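Local coordinates for protein Udp-n-acetylglucosamine pyrophosphorylase (Trypanosoma brucei, PDB 4BQH) that probably catalyses the formation of UDP-N-acetylglucosamine and diphosphate from UTP and N-acetylglucosamine 1-phosphate, and is seen here with an inhibitor bound, at residues V492-S497 against H524-N529. Residues are numbered along the deposited sequence; the frame is centred on the assembly and turned at random.
Sequences VAVMRS and HQLLRN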
ATOM      1  N   VAL A 492     -10.926 -32.009  14.014  1.00 26.05           N
ATOM      2  CA  VAL A 492      -9.560 -31.495  13.974  1.00 25.69           C
ATOM      3  C   VAL A 492      -8.628 -32.597  13.499  1.00 25.62           C
ATOM      4  O   VAL A 492      -7.707 -32.346  12.713  1.00 24.90           O
ATOM      5  CB  VAL A 492      -9.069 -30.972  15.347  1.00 26.73           C
ATOM      6  CG1 VAL A 492      -7.612 -30.523  15.267  1.00 27.80           C
ATOM      7  CG2 VAL A 492      -9.934 -29.826  15.824  1.00 29.16           C
ATOM      8  N   ALA A 493      -8.859 -33.819  13.988  1.00 24.68           N
ATOM      9  CA  ALA A 493      -8.027 -34.948  13.588  1.00 23.57           C
ATOM     10  C   ALA A 493      -8.130 -35.199  12.091  1.00 23.21           C
ATOM     11  O   ALA A 493      -7.117 -35.513  11.447  1.00 24.05           O
ATOM     12  CB  ALA A 493      -8.370 -36.205  14.390  1.00 24.40           C
ATOM     13  N   VAL A 494      -9.337 -35.051  11.538  1.00 23.07           N
ATOM     14  CA  VAL A 494      -9.545 -35.131  10.086  1.00 23.35           C
ATOM     15  C   VAL A 494      -8.785 -34.016   9.346  1.00 24.48           C
ATOM     16  O   VAL A 494      -8.145 -34.298   8.331  1.00 22.45           O
ATOM     17  CB  VAL A 494     -11.042 -35.149   9.699  1.00 24.21           C
ATOM     18  CG1 VAL A 494     -11.241 -35.104   8.187  1.00 23.48           C
ATOM     19  CG2 VAL A 494     -11.699 -36.406  10.257  1.00 24.41           C
ATOM     20  N   MET A 495      -8.835 -32.781   9.868  1.00 24.21           N
ATOM     21  CA  MET A 495      -8.137 -31.636   9.238  1.00 27.14           C
ATOM     22  C   MET A 495      -6.667 -31.967   9.096  1.00 27.63           C
ATOM     23  O   MET A 495      -6.076 -31.790   8.031  1.00 26.58           O
ATOM     24  CB  MET A 495      -8.221 -30.363  10.094  1.00 29.16           C
ATOM     25  CG  MET A 495      -9.554 -29.646  10.173  1.00 32.96           C
ATOM     26  SD  MET A 495      -9.967 -28.583   8.783  1.00 37.42           S
ATOM     27  CE  MET A 495      -8.789 -27.233   8.888  1.00 30.87           C
ATOM     28  N   ARG A 496      -6.083 -32.447  10.189  1.00 28.17           N
ATOM     29  CA  ARG A 496      -4.660 -32.750  10.230  1.00 30.11           C
ATOM     30  C   ARG A 496      -4.226 -33.895   9.327  1.00 30.71           C
ATOM     31  O   ARG A 496      -3.328 -33.719   8.491  1.00 31.97           O
ATOM     32  CB  ARG A 496      -4.199 -32.946  11.667  1.00 30.65           C
ATOM     33  CG  ARG A 496      -4.026 -31.616  12.360  1.00 31.43           C
ATOM     34  CD  ARG A 496      -3.694 -31.765  13.823  1.00 33.73           C
ATOM     35  NE  ARG A 496      -3.978 -30.513  14.500  1.00 37.55           N
ATOM     36  CZ  ARG A 496      -3.279 -30.025  15.515  1.00 40.02           C
ATOM     37  NH1 ARG A 496      -2.228 -30.689  15.987  1.00 43.02           N
ATOM     38  NH2 ARG A 496      -3.631 -28.865  16.054  1.00 39.43           N
ATOM     39  N   SER A 497      -4.871 -35.048   9.458  1.00 30.17           N
ATOM     40  CA  SER A 497      -4.425 -36.233   8.725  1.00 29.43           C
ATOM     41  C   SER A 497      -4.791 -36.215   7.234  1.00 28.59           C
ATOM     42  O   SER A 497      -4.127 -36.856   6.426  1.00 29.11           O
ATOM     43  CB  SER A 497      -4.905 -37.514   9.413  1.00 31.84           C
ATOM     44  OG  SER A 497      -6.317 -37.559   9.448  1.00 32.84           O
ATOM     45  N   HIS A 524     -19.708 -31.113  10.182  1.00 18.08           N
ATOM     46  CA  HIS A 524     -20.514 -32.057   9.382  1.00 18.56           C
ATOM     47  C   HIS A 524     -19.723 -32.465   8.154  1.00 18.73           C
ATOM     48  O   HIS A 524     -19.605 -33.650   7.852  1.00 18.18           O
ATOM     49  CB  HIS A 524     -21.829 -31.403   8.995  1.00 21.16           C
ATOM     50  CG  HIS A 524     -22.815 -32.334   8.323  1.00 23.06           C
ATOM     51  ND1 HIS A 524     -22.968 -32.394   6.982  1.00 25.83           N
ATOM     52  CD2 HIS A 524     -23.718 -33.243   8.859  1.00 23.25           C
ATOM     53  CE1 HIS A 524     -23.916 -33.302   6.682  1.00 24.72           C
ATOM     54  NE2 HIS A 524     -24.362 -33.828   7.829  1.00 24.83           N
ATOM     55  N   GLN A 525     -19.148 -31.496   7.447  1.00 17.33           N
ATOM     56  CA  GLN A 525     -18.338 -31.803   6.244  1.00 17.79           C
ATOM     57  C   GLN A 525     -17.144 -32.673   6.557  1.00 16.92           C
ATOM     58  O   GLN A 525     -16.859 -33.611   5.811  1.00 17.14           O
ATOM     59  CB  GLN A 525     -17.790 -30.527   5.625  1.00 17.83           C
ATOM     60  CG  GLN A 525     -18.831 -29.670   4.947  1.00 18.72           C
ATOM     61  CD  GLN A 525     -18.244 -28.342   4.519  1.00 19.58           C
ATOM     62  OE1 GLN A 525     -18.091 -27.419   5.336  1.00 20.58           O
ATOM     63  NE2 GLN A 525     -17.900 -28.240   3.240  1.00 18.34           N
ATOM     64  N   LEU A 526     -16.424 -32.331   7.629  1.00 15.57           N
ATOM     65  CA  LEU A 526     -15.204 -33.034   8.008  1.00 16.47           C
ATOM     66  C   LEU A 526     -15.469 -34.482   8.391  1.00 18.06           C
ATOM     67  O   LEU A 526     -14.685 -35.374   8.033  1.00 16.80           O
ATOM     68  CB  LEU A 526     -14.426 -32.310   9.110  1.00 16.66           C
ATOM     69  CG  LEU A 526     -13.806 -30.975   8.693  1.00 16.22           C
ATOM     70  CD1 LEU A 526     -13.243 -30.295   9.933  1.00 16.55           C
ATOM     71  CD2 LEU A 526     -12.714 -31.156   7.640  1.00 16.91           C
ATOM     72  N   LEU A 527     -16.579 -34.714   9.093  1.00 17.21           N
ATOM     73  CA  LEU A 527     -16.887 -36.075   9.517  1.00 19.29           C
ATOM     74  C   LEU A 527     -17.606 -36.916   8.466  1.00 18.86           C
ATOM     75  O   LEU A 527     -17.540 -38.145   8.537  1.00 21.63           O
ATOM     76  CB  LEU A 527     -17.648 -36.107  10.857  1.00 20.09           C
ATOM     77  CG  LEU A 527     -17.091 -35.313  12.042  1.00 21.75           C
ATOM     78  CD1 LEU A 527     -18.066 -35.334  13.214  1.00 22.12           C
ATOM     79  CD2 LEU A 527     -15.721 -35.799  12.477  1.00 23.26           C
ATOM     80  N   ARG A 528     -18.281 -36.286   7.508  1.00 18.67           N
ATOM     81  CA  ARG A 528     -19.072 -37.020   6.506  1.00 19.15           C
ATOM     82  C   ARG A 528     -18.354 -37.201   5.161  1.00 18.51           C
ATOM     83  O   ARG A 528     -18.349 -38.298   4.604  1.00 16.89           O
ATOM     84  CB  ARG A 528     -20.417 -36.342   6.256  1.00 20.95           C
ATOM     85  CG  ARG A 528     -21.328 -36.172   7.473  1.00 21.89           C
ATOM     86  CD  ARG A 528     -21.478 -37.459   8.271  1.00 23.25           C
ATOM     87  NE  ARG A 528     -22.099 -38.525   7.466  1.00 24.99           N
ATOM     88  CZ  ARG A 528     -22.359 -39.760   7.905  1.00 26.52           C
ATOM     89  NH1 ARG A 528     -22.066 -40.106   9.161  1.00 27.10           N
ATOM     90  NH2 ARG A 528     -22.911 -40.658   7.075  1.00 25.43           N
ATOM     91  N   ASN A 529     -17.765 -36.116   4.640  1.00 17.88           N
ATOM     92  CA  ASN A 529     -17.158 -36.115   3.324  1.00 17.55           C
ATOM     93  C   ASN A 529     -16.325 -34.846   3.114  1.00 17.18           C
ATOM     94  O   ASN A 529     -16.785 -33.924   2.439  1.00 16.84           O
ATOM     95  CB  ASN A 529     -18.240 -36.172   2.241  1.00 17.78           C
ATOM     96  CG  ASN A 529     -17.674 -36.296   0.833  1.00 17.94           C
ATOM     97  OD1 ASN A 529     -16.547 -36.731   0.632  1.00 18.79           O
ATOM     98  ND2 ASN A 529     -18.484 -35.957  -0.142  1.00 17.90           N
TER
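Val494 and Met495 meet Leu526 without any ring between them; the one aromatic group, the imidazole of His524, points off the far side of its helix, where Arg528 CG lies 3.8 Å above one face, over the centre. The flat group that does face across is the carbonyl of Leu526. Val494 turns its branched end onto it: CG1, anti to the backbone N (chi1 175°), comes to 3.5 Å from Leu526 O, and CG2 is 3.9 Å from the same oxygen. The next residue, Met495, bends at chi2 and chi3 and runs slantwise past the Leu526 fork. Its CG is 3.8 Å from Leu526 CD1, while SD sits 3.9 Å from both CD1 and CD2 of Leu526, so the sulfur touches both methyls. Ile500 adds to the apolar patch around Met495 and Leu526, and Met495 also rests on Thr460 and Ile464 of helix 448-471. The contact thus packs the C-terminal ends of helices 485-497 and 519-528 against each other, with the centre of the contact about 37 Å from the centre of the chain. Pro530, four residues on from Leu526, has no N-H to offer its carbonyl; no hydrogen bond crosses between the segments, and van der Waals packing joins them.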